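Local structure of CRISPR-associated endonuclease Cas12b (Alicyclobacillus acidoterrestris, 5U31) at residues V9-D14 / V438-S443; Q483-Q488 / D500-V505. The protein is an RNA-guided CRISPR endonuclease that recognises a protospacer adjacent motif in invading DNA and cuts the target with its RuvC domain. The protein carries 3 engineered substitutions. One frame throughout, in Å; residues are numbered along the deposited sequence.

In the fold
Both contacts belong to the wedge (OBD) domain, which is built from two separate pieces of the chain, and their centres lie about 12 Å apart. Interaction 1 comes first along the sequence and joins strand 3-10, in WED-I, and the residues just beyond it to strand 437-441, in WED-II; its segments are 424 residues apart at their closest ends. Interaction 2 follows within WED-II, beside the pairing of strands 473-483 and 502-510. Strands 3-10 and 502-510 are neighbours in one antiparallel sheet, across which the contacts adjoin: Lys-10 forms a salt bridge with Asp-500 and packs on Tyr-502. Together they face nucleotides 29 to 31 of chain B, the guide RNA, and interaction 2 also meets G95.

Interaction 1: V9-D14 / V438-S443; sequences VKLRLD and VTVPIS. With nucleotides of chain B.
Leu-11 and Ile-442 form a single beta bridge, CA to CA 4.6 Å, which joins strands 3-10 and 437-441 and with them the two pieces of the wedge domain. Two backbone hydrogen bonds hold it: Ser-443 N gives to Lys-10 O at 2.8 Å, and Arg-12 N gives to Pro-441 O at 2.9 Å. Proline suits its place because the bridge uses its carbonyl and needs no N-H from it.

Branched apolar side chains pack beside the bridge. Val-440 CG1, anti to its backbone N (chi1 171°), meets Leu-11 CD2 at 3.6 Å and also touches Leu-13 CD2. Val-9 and Ile-442 cross at about a right angle, CG1 to CG2 3.5 Å, and Ile-419 of strand 418-421 touches both.

The aliphatic parts of Lys-10 and Ser-443 lie against the backbone of G30 of chain B. Lys-10 CD is 3.2 Å from G30 O5', while its NZ goes on to Asp-500. Small Ser-443 brings its CB equally near the same oxygen. Arg-12, bent at chi2 and chi3, has Pro-441 CB over one guanidinium face, offset toward the rim and 3.8 Å from Arg-12 NH2.

Interaction 2: Q483-Q488 / D500-V505; sequences QCRRDQ and DVYLNV. With nucleotides of chain B.
Gln-483 and Tyr-502 form an antiparallel hydrogen-bonded pair, with Gln-483 N giving to Tyr-502 O at 2.9 Å and Tyr-502 N giving to Gln-483 O at 2.8 Å.

Past this pair the chain of 483-488 leaves the strand, and Arg-485 swings its end back to the Tyr-502 hydroxyl. Its chain is extended from CG to NE, long enough to bring the guanidinium to the phosphate of U31 of chain B. There Arg-485 NH2 gives a hydrogen bond to OP1 at 2.7 Å, and Tyr-502 OH gives one to the same oxygen at 2.6 Å. OP1 lies at the edge of both flat groups, whose planes are 72° apart, so one phosphate oxygen is gripped by two donors from differently turned groups. A weak bond from Arg-485 NE to Tyr-502 OH, 3.2 Å, links the two, and Arg-485 NH1 forms a salt bridge with another phosphate of the RNA. Arginine suits the place because its several N-H groups can serve phosphates and the phenol together. Tyrosine suits its own because the rigid ring carries the hydroxyl out to the phosphate, while CE1 on its edge lies 3.5 Å from O2' of G30 of chain B.

Two side-chain amides make further bonds across the contact. Asn-504 ND2 gives to Gln-483 OE1, modelled too close to be taken literally, and also bonds to an RNA sugar. Gln-488 OE1 accepts from Asp-500 N at 2.9 Å; glutamine has both the length and the carbonyl to reach this N-H. The Asp-500 carboxylate is the partner of Lys-10.

The whole is a guide-RNA phosphate site of the wedge domain, with Arg-485 and Tyr-502, both established sgRNA-binding residues, set beside an antiparallel strand pair.

Interaction 1: V9-D14 / V438-S443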
loop_
_atom_site.group_PDB
_atom_site.type_symbol
_atom_site.label_atom_id
_atom_site.label_comp_id
_atom_site.label_asym_id
_atom_site.label_seq_id
_atom_site.Cartn_x
_atom_site.Cartn_y
_atom_site.Cartn_z
ATOM N N VAL A 9 5.418 -10.526 23.265
ATOM C CA VAL A 9 5.251 -10.698 24.697
ATOM C C VAL A 9 6.326 -9.873 25.387
ATOM O O VAL A 9 7.453 -9.774 24.890
ATOM C CB VAL A 9 5.333 -12.197 25.062
ATOM C CG1 VAL A 9 6.377 -12.462 26.135
ATOM C CG2 VAL A 9 3.965 -12.731 25.451
ATOM N N LYS A 10 5.973 -9.245 26.501
ATOM C CA LYS A 10 6.905 -8.410 27.248
ATOM C C LYS A 10 7.370 -9.138 28.502
ATOM O O LYS A 10 6.565 -9.736 29.221
ATOM C CB LYS A 10 6.254 -7.080 27.630
ATOM C CG LYS A 10 7.201 -6.048 28.210
ATOM C CD LYS A 10 6.403 -4.871 28.736
ATOM C CE LYS A 10 7.268 -3.650 28.960
ATOM N NZ LYS A 10 8.420 -3.944 29.852
ATOM N N LEU A 11 8.675 -9.085 28.761
ATOM C CA LEU A 11 9.265 -9.763 29.907
ATOM C C LEU A 11 9.297 -8.830 31.113
ATOM O O LEU A 11 9.759 -7.691 31.010
ATOM C CB LEU A 11 10.678 -10.245 29.573
ATOM C CG LEU A 11 10.802 -11.176 28.364
ATOM C CD1 LEU A 11 12.244 -11.577 28.130
ATOM C CD2 LEU A 11 9.938 -12.408 28.547
ATOM N N ARG A 12 8.798 -9.315 32.252
ATOM C CA ARG A 12 8.919 -8.595 33.521
ATOM C C ARG A 12 10.326 -8.818 34.054
ATOM O O ARG A 12 10.616 -9.853 34.656
ATOM C CB ARG A 12 7.884 -9.071 34.533
ATOM C CG ARG A 12 6.452 -8.656 34.261
ATOM C CD ARG A 12 5.730 -8.312 35.556
ATOM N NE ARG A 12 6.260 -9.058 36.695
ATOM C CZ ARG A 12 5.773 -10.219 37.122
ATOM N NH1 ARG A 12 6.326 -10.831 38.162
ATOM N NH2 ARG A 12 4.734 -10.773 36.508
ATOM N N LEU A 13 11.207 -7.846 33.840
ATOM C CA LEU A 13 12.600 -7.961 34.248
ATOM C C LEU A 13 12.948 -6.999 35.373
ATOM O O LEU A 13 14.125 -6.685 35.575
ATOM C CB LEU A 13 13.519 -7.731 33.051
ATOM C CG LEU A 13 13.331 -8.696 31.888
ATOM C CD1 LEU A 13 14.219 -8.289 30.726
ATOM C CD2 LEU A 13 13.644 -10.100 32.354
ATOM N N ASP A 14 11.942 -6.522 36.103
ATOM C CA ASP A 14 12.192 -5.552 37.163
ATOM C C ASP A 14 12.969 -6.182 38.314
ATOM O O ASP A 14 13.906 -5.572 38.844
ATOM C CB ASP A 14 10.866 -4.966 37.649
ATOM C CG ASP A 14 10.100 -4.249 36.539
ATOM O OD1 ASP A 14 9.769 -4.899 35.521
ATOM O OD2 ASP A 14 9.826 -3.038 36.683
ATOM N N VAL A 438 16.620 -20.396 32.685
ATOM C CA VAL A 438 16.220 -19.114 33.254
ATOM C C VAL A 438 14.741 -18.902 32.965
ATOM O O VAL A 438 14.336 -18.822 31.799
ATOM C CB VAL A 438 17.052 -17.962 32.678
ATOM C CG1 VAL A 438 16.570 -16.639 33.237
ATOM C CG2 VAL A 438 18.518 -18.175 32.973
ATOM N N THR A 439 13.940 -18.789 34.022
ATOM C CA THR A 439 12.497 -18.600 33.903
ATOM C C THR A 439 12.149 -17.129 34.095
ATOM O O THR A 439 12.456 -16.545 35.141
ATOM C CB THR A 439 11.747 -19.445 34.928
ATOM O OG1 THR A 439 12.088 -20.825 34.751
ATOM C CG2 THR A 439 10.253 -19.262 34.746
ATOM N N VAL A 440 11.475 -16.545 33.111
ATOM C CA VAL A 440 11.183 -15.120 33.089
ATOM C C VAL A 440 9.672 -14.919 33.019
ATOM O O VAL A 440 9.026 -15.412 32.091
ATOM C CB VAL A 440 11.880 -14.423 31.909
ATOM C CG1 VAL A 440 11.388 -12.999 31.768
ATOM C CG2 VAL A 440 13.389 -14.464 32.098
ATOM N N PRO A 441 9.059 -14.224 33.976
ATOM C CA PRO A 441 7.629 -13.931 33.868
ATOM C C PRO A 441 7.332 -12.951 32.745
ATOM O O PRO A 441 8.163 -12.131 32.347
ATOM C CB PRO A 441 7.283 -13.324 35.235
ATOM C CG PRO A 441 8.579 -12.866 35.791
ATOM C CD PRO A 441 9.573 -13.876 35.308
ATOM N N ILE A 442 6.105 -13.045 32.247
ATOM C CA ILE A 442 5.608 -12.207 31.165
ATOM C C ILE A 442 4.635 -11.189 31.736
ATOM O O ILE A 442 3.790 -11.528 32.574
ATOM C CB ILE A 442 4.915 -13.056 30.088
ATOM C CG1 ILE A 442 5.873 -14.106 29.537
ATOM C CG2 ILE A 442 4.353 -12.174 28.993
ATOM C CD1 ILE A 442 5.153 -15.263 28.912
ATOM N N SER A 443 4.746 -9.945 31.280
ATOM C CA SER A 443 3.750 -8.944 31.631
ATOM C C SER A 443 2.379 -9.352 31.096
ATOM O O SER A 443 2.263 -9.960 30.028
ATOM C CB SER A 443 4.153 -7.573 31.082
ATOM O OG SER A 443 5.306 -7.071 31.739
ATOM P P G B 30 3.455 -3.322 30.481
ATOM O OP1 G B 30 4.200 -3.504 31.751
ATOM O OP2 G B 30 3.922 -2.319 29.493
ATOM O "O5'" G B 30 3.376 -4.734 29.752
ATOM C "C5'" G B 30 2.281 -5.065 28.915
ATOM C "C4'" G B 30 2.737 -5.583 27.573
ATOM O "O4'" G B 30 1.929 -6.723 27.203
ATOM C "C3'" G B 30 2.588 -4.607 26.416
ATOM O "O3'" G B 30 3.706 -3.750 26.294
ATOM C "C2'" G B 30 2.379 -5.511 25.205
ATOM O "O2'" G B 30 3.617 -5.947 24.668
ATOM C "C1'" G B 30 1.663 -6.712 25.821
ATOM N N9 G B 30 0.202 -6.687 25.632
ATOM C C8 G B 30 -0.735 -6.678 26.636
ATOM N N7 G B 30 -1.959 -6.689 26.193
ATOM C C5 G B 30 -1.819 -6.710 24.812
ATOM C C6 G B 30 -2.806 -6.727 23.798
ATOM O O6 G B 30 -4.036 -6.727 23.922
ATOM N N1 G B 30 -2.236 -6.745 22.534
ATOM C C2 G B 30 -0.889 -6.746 22.275
ATOM N N2 G B 30 -0.536 -6.767 20.982
ATOM N N3 G B 30 0.044 -6.733 23.211
ATOM C C4 G B 30 -0.491 -6.715 24.448
ATOM P P U B 29 1.745 -6.759 35.269
ATOM O OP1 U B 29 2.539 -7.919 34.791
ATOM O OP2 U B 29 2.397 -5.687 36.065
ATOM O "O5'" U B 29 1.055 -6.075 34.010
ATOM C "C5'" U B 29 1.751 -5.107 33.246
ATOM C "C4'" U B 29 0.839 -4.009 32.764
ATOM O "O4'" U B 29 0.071 -3.476 33.873
ATOM C "C3'" U B 29 1.546 -2.798 32.184
ATOM O "O3'" U B 29 1.929 -2.989 30.838
ATOM C "C2'" U B 29 0.527 -1.684 32.376
ATOM O "O2'" U B 29 -0.464 -1.726 31.359
ATOM C "C1'" U B 29 -0.121 -2.087 33.703
ATOM N N1 U B 29 0.450 -1.374 34.873
ATOM C C2 U B 29 0.339 0.007 34.947
ATOM O O2 U B 29 -0.185 0.700 34.093
ATOM N N3 U B 29 0.882 0.572 36.075
ATOM C C4 U B 29 1.503 -0.072 37.123
ATOM O O4 U B 29 1.938 0.589 38.068
ATOM C C5 U B 29 1.570 -1.492 36.982
ATOM C C6 U B 29 1.052 -2.077 35.894
#

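Interaction 2: Q483-Q488 / D500-V505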
loop_
_atom_site.group_PDB
_atom_site.type_symbol
_atom_site.label_atom_id
_atom_site.label_comp_id
_atom_site.label_asym_id
_atom_site.label_seq_id
_atom_site.Cartn_x
_atom_site.Cartn_y
_atom_site.Cartn_z
ATOM N N GLN A 483 13.418 -8.951 21.076
ATOM C CA GLN A 483 13.391 -7.617 20.499
ATOM C C GLN A 483 13.377 -6.550 21.585
ATOM O O GLN A 483 12.907 -6.777 22.704
ATOM C CB GLN A 483 12.165 -7.410 19.612
ATOM C CG GLN A 483 11.938 -8.457 18.556
ATOM C CD GLN A 483 10.753 -8.106 17.688
ATOM O OE1 GLN A 483 10.181 -8.962 17.014
ATOM N NE2 GLN A 483 10.373 -6.833 17.703
ATOM N N CYS A 484 13.892 -5.378 21.221
ATOM C CA CYS A 484 13.755 -4.143 21.975
ATOM C C CYS A 484 13.144 -3.089 21.059
ATOM O O CYS A 484 13.099 -3.247 19.836
ATOM C CB CYS A 484 15.106 -3.662 22.517
ATOM S SG CYS A 484 15.973 -4.857 23.550
ATOM N N ARG A 485 12.678 -1.999 21.663
ATOM C CA ARG A 485 12.140 -0.891 20.886
ATOM C C ARG A 485 13.260 -0.162 20.149
ATOM O O ARG A 485 14.372 -0.018 20.665
ATOM C CB ARG A 485 11.401 0.087 21.796
ATOM C CG ARG A 485 10.197 -0.474 22.522
ATOM C CD ARG A 485 9.712 0.524 23.567
ATOM N NE ARG A 485 8.407 0.165 24.113
ATOM C CZ ARG A 485 7.250 0.528 23.570
ATOM N NH1 ARG A 485 7.233 1.258 22.463
ATOM N NH2 ARG A 485 6.108 0.159 24.133
ATOM N N ARG A 486 12.960 0.311 18.936
ATOM C CA ARG A 486 13.968 1.039 18.167
ATOM C C ARG A 486 14.412 2.314 18.876
ATOM O O ARG A 486 15.580 2.706 18.771
ATOM C CB ARG A 486 13.435 1.370 16.770
ATOM C CG ARG A 486 13.329 0.177 15.828
ATOM C CD ARG A 486 14.695 -0.432 15.554
ATOM N NE ARG A 486 14.716 -1.212 14.319
ATOM C CZ ARG A 486 15.355 -0.842 13.212
ATOM N NH1 ARG A 486 16.037 0.296 13.183
ATOM N NH2 ARG A 486 15.322 -1.615 12.134
ATOM N N ASP A 487 13.505 2.973 19.605
ATOM C CA ASP A 487 13.871 4.206 20.294
ATOM C C ASP A 487 14.725 3.943 21.531
ATOM O O ASP A 487 15.608 4.747 21.847
ATOM C CB ASP A 487 12.615 5.009 20.659
ATOM C CG ASP A 487 11.588 4.197 21.439
ATOM O OD1 ASP A 487 11.960 3.181 22.061
ATOM O OD2 ASP A 487 10.399 4.581 21.430
ATOM N N GLN A 488 14.491 2.835 22.235
ATOM C CA GLN A 488 15.315 2.447 23.372
ATOM C C GLN A 488 16.560 1.679 22.961
ATOM O O GLN A 488 17.153 0.983 23.794
ATOM C CB GLN A 488 14.502 1.608 24.359
ATOM C CG GLN A 488 13.412 2.374 25.078
ATOM C CD GLN A 488 12.596 1.482 25.985
ATOM O OE1 GLN A 488 12.947 0.323 26.212
ATOM N NE2 GLN A 488 11.497 2.015 26.504
ATOM N N ASP A 500 13.028 -1.874 28.162
ATOM C CA ASP A 500 12.129 -3.015 28.073
ATOM C C ASP A 500 12.638 -4.024 27.049
ATOM O O ASP A 500 13.216 -3.663 26.020
ATOM C CB ASP A 500 10.721 -2.552 27.698
ATOM C CG ASP A 500 10.123 -1.603 28.722
ATOM O OD1 ASP A 500 10.458 -1.723 29.921
ATOM O OD2 ASP A 500 9.306 -0.743 28.329
ATOM N N VAL A 501 12.410 -5.305 27.336
ATOM C CA VAL A 501 12.784 -6.401 26.448
ATOM C C VAL A 501 11.538 -7.224 26.149
ATOM O O VAL A 501 10.777 -7.564 27.063
ATOM C CB VAL A 501 13.893 -7.276 27.060
ATOM C CG1 VAL A 501 14.315 -8.368 26.092
ATOM C CG2 VAL A 501 15.080 -6.420 27.429
ATOM N N TYR A 502 11.328 -7.533 24.872
ATOM C CA TYR A 502 10.176 -8.294 24.415
ATOM C C TYR A 502 10.628 -9.610 23.796
ATOM O O TYR A 502 11.764 -9.745 23.334
ATOM C CB TYR A 502 9.353 -7.508 23.382
ATOM C CG TYR A 502 8.785 -6.202 23.885
ATOM C CD1 TYR A 502 7.462 -6.111 24.294
ATOM C CD2 TYR A 502 9.567 -5.059 23.947
ATOM C CE1 TYR A 502 6.934 -4.916 24.754
ATOM C CE2 TYR A 502 9.050 -3.860 24.404
ATOM C CZ TYR A 502 7.733 -3.795 24.807
ATOM O OH TYR A 502 7.212 -2.607 25.265
ATOM N N LEU A 503 9.721 -10.585 23.786
ATOM C CA LEU A 503 9.918 -11.838 23.070
ATOM C C LEU A 503 8.827 -11.961 22.019
ATOM O O LEU A 503 7.638 -11.979 22.351
ATOM C CB LEU A 503 9.888 -13.047 24.010
ATOM C CG LEU A 503 10.229 -14.358 23.294
ATOM C CD1 LEU A 503 11.672 -14.327 22.820
ATOM C CD2 LEU A 503 10.007 -15.564 24.171
ATOM N N ASN A 504 9.227 -12.049 20.759
ATOM C CA ASN A 504 8.285 -12.126 19.650
ATOM C C ASN A 504 8.093 -13.596 19.326
ATOM O O ASN A 504 8.955 -14.220 18.704
ATOM C CB ASN A 504 8.815 -11.343 18.457
ATOM C CG ASN A 504 7.773 -11.117 17.386
ATOM O OD1 ASN A 504 6.912 -11.961 17.133
ATOM N ND2 ASN A 504 7.860 -9.967 16.732
ATOM N N VAL A 505 6.967 -14.158 19.749
ATOM C CA VAL A 505 6.724 -15.591 19.635
ATOM C C VAL A 505 5.879 -15.862 18.403
ATOM O O VAL A 505 4.805 -15.272 18.235
ATOM C CB VAL A 505 6.042 -16.145 20.894
ATOM C CG1 VAL A 505 5.752 -17.615 20.702
ATOM C CG2 VAL A 505 6.922 -15.927 22.113
ATOM P P U B 31 3.515 -2.254 25.752
ATOM O OP1 U B 31 4.858 -1.635 25.632
ATOM O OP2 U B 31 2.452 -1.593 26.549
ATOM O "O5'" U B 31 2.983 -2.463 24.272
ATOM C "C5'" U B 31 3.891 -2.749 23.224
ATOM C "C4'" U B 31 3.204 -2.670 21.891
ATOM O "O4'" U B 31 2.176 -3.684 21.813
ATOM C "C3'" U B 31 2.463 -1.377 21.614
ATOM O "O3'" U B 31 3.326 -0.342 21.186
ATOM C "C2'" U B 31 1.440 -1.802 20.568
ATOM O "O2'" U B 31 2.049 -1.908 19.290
ATOM C "C1'" U B 31 1.091 -3.210 21.047
ATOM N N1 U B 31 -0.122 -3.254 21.891
ATOM C C2 U B 31 -1.342 -3.348 21.256
ATOM O O2 U B 31 -1.450 -3.371 20.047
ATOM N N3 U B 31 -2.433 -3.407 22.083
ATOM C C4 U B 31 -2.412 -3.390 23.455
ATOM O O4 U B 31 -3.478 -3.445 24.061
ATOM C C5 U B 31 -1.109 -3.303 24.043
ATOM C C6 U B 31 -0.028 -3.245 23.261
ATOM P P G B 95 7.634 -6.252 13.266
ATOM O OP1 G B 95 8.023 -5.334 14.370
ATOM O OP2 G B 95 7.038 -5.722 12.013
ATOM O "O5'" G B 95 8.903 -7.127 12.872
ATOM C "C5'" G B 95 9.704 -7.732 13.875
ATOM C "C4'" G B 95 10.972 -8.289 13.292
ATOM O "O4'" G B 95 10.678 -9.493 12.544
ATOM C "C3'" G B 95 11.666 -7.392 12.288
ATOM O "O3'" G B 95 12.443 -6.384 12.905
ATOM C "C2'" G B 95 12.466 -8.376 11.441
ATOM O "O2'" G B 95 13.674 -8.740 12.090
ATOM C "C1'" G B 95 11.544 -9.597 11.438
ATOM N N9 G B 95 10.731 -9.730 10.213
ATOM C C8 G B 95 9.411 -9.398 10.029
ATOM N N7 G B 95 8.982 -9.680 8.825
ATOM C C5 G B 95 10.078 -10.240 8.183
ATOM C C6 G B 95 10.227 -10.744 6.865
ATOM O O6 G B 95 9.394 -10.800 5.960
ATOM N N1 G B 95 11.512 -11.217 6.644
ATOM C C2 G B 95 12.524 -11.210 7.569
ATOM N N2 G B 95 13.701 -11.713 7.172
ATOM N N3 G B 95 12.404 -10.746 8.798
ATOM C C4 G B 95 11.161 -10.282 9.031
ATOM P P G B 30 3.455 -3.322 30.481
ATOM O OP1 G B 30 4.200 -3.504 31.751
ATOM O OP2 G B 30 3.922 -2.319 29.493
ATOM O "O5'" G B 30 3.376 -4.734 29.752
ATOM C "C5'" G B 30 2.281 -5.065 28.915
ATOM C "C4'" G B 30 2.737 -5.583 27.573
ATOM O "O4'" G B 30 1.929 -6.723 27.203
ATOM C "C3'" G B 30 2.588 -4.607 26.416
ATOM O "O3'" G B 30 3.706 -3.750 26.294
ATOM C "C2'" G B 30 2.379 -5.511 25.205
ATOM O "O2'" G B 30 3.617 -5.947 24.668
ATOM C "C1'" G B 30 1.663 -6.712 25.821
ATOM N N9 G B 30 0.202 -6.687 25.632
ATOM C C8 G B 30 -0.735 -6.678 26.636
ATOM N N7 G B 30 -1.959 -6.689 26.193
ATOM C C5 G B 30 -1.819 -6.710 24.812
ATOM C C6 G B 30 -2.806 -6.727 23.798
ATOM O O6 G B 30 -4.036 -6.727 23.922
ATOM N N1 G B 30 -2.236 -6.745 22.534
ATOM C C2 G B 30 -0.889 -6.746 22.275
ATOM N N2 G B 30 -0.536 -6.767 20.982
ATOM N N3 G B 30 0.044 -6.733 23.211
ATOM C C4 G B 30 -0.491 -6.715 24.448
#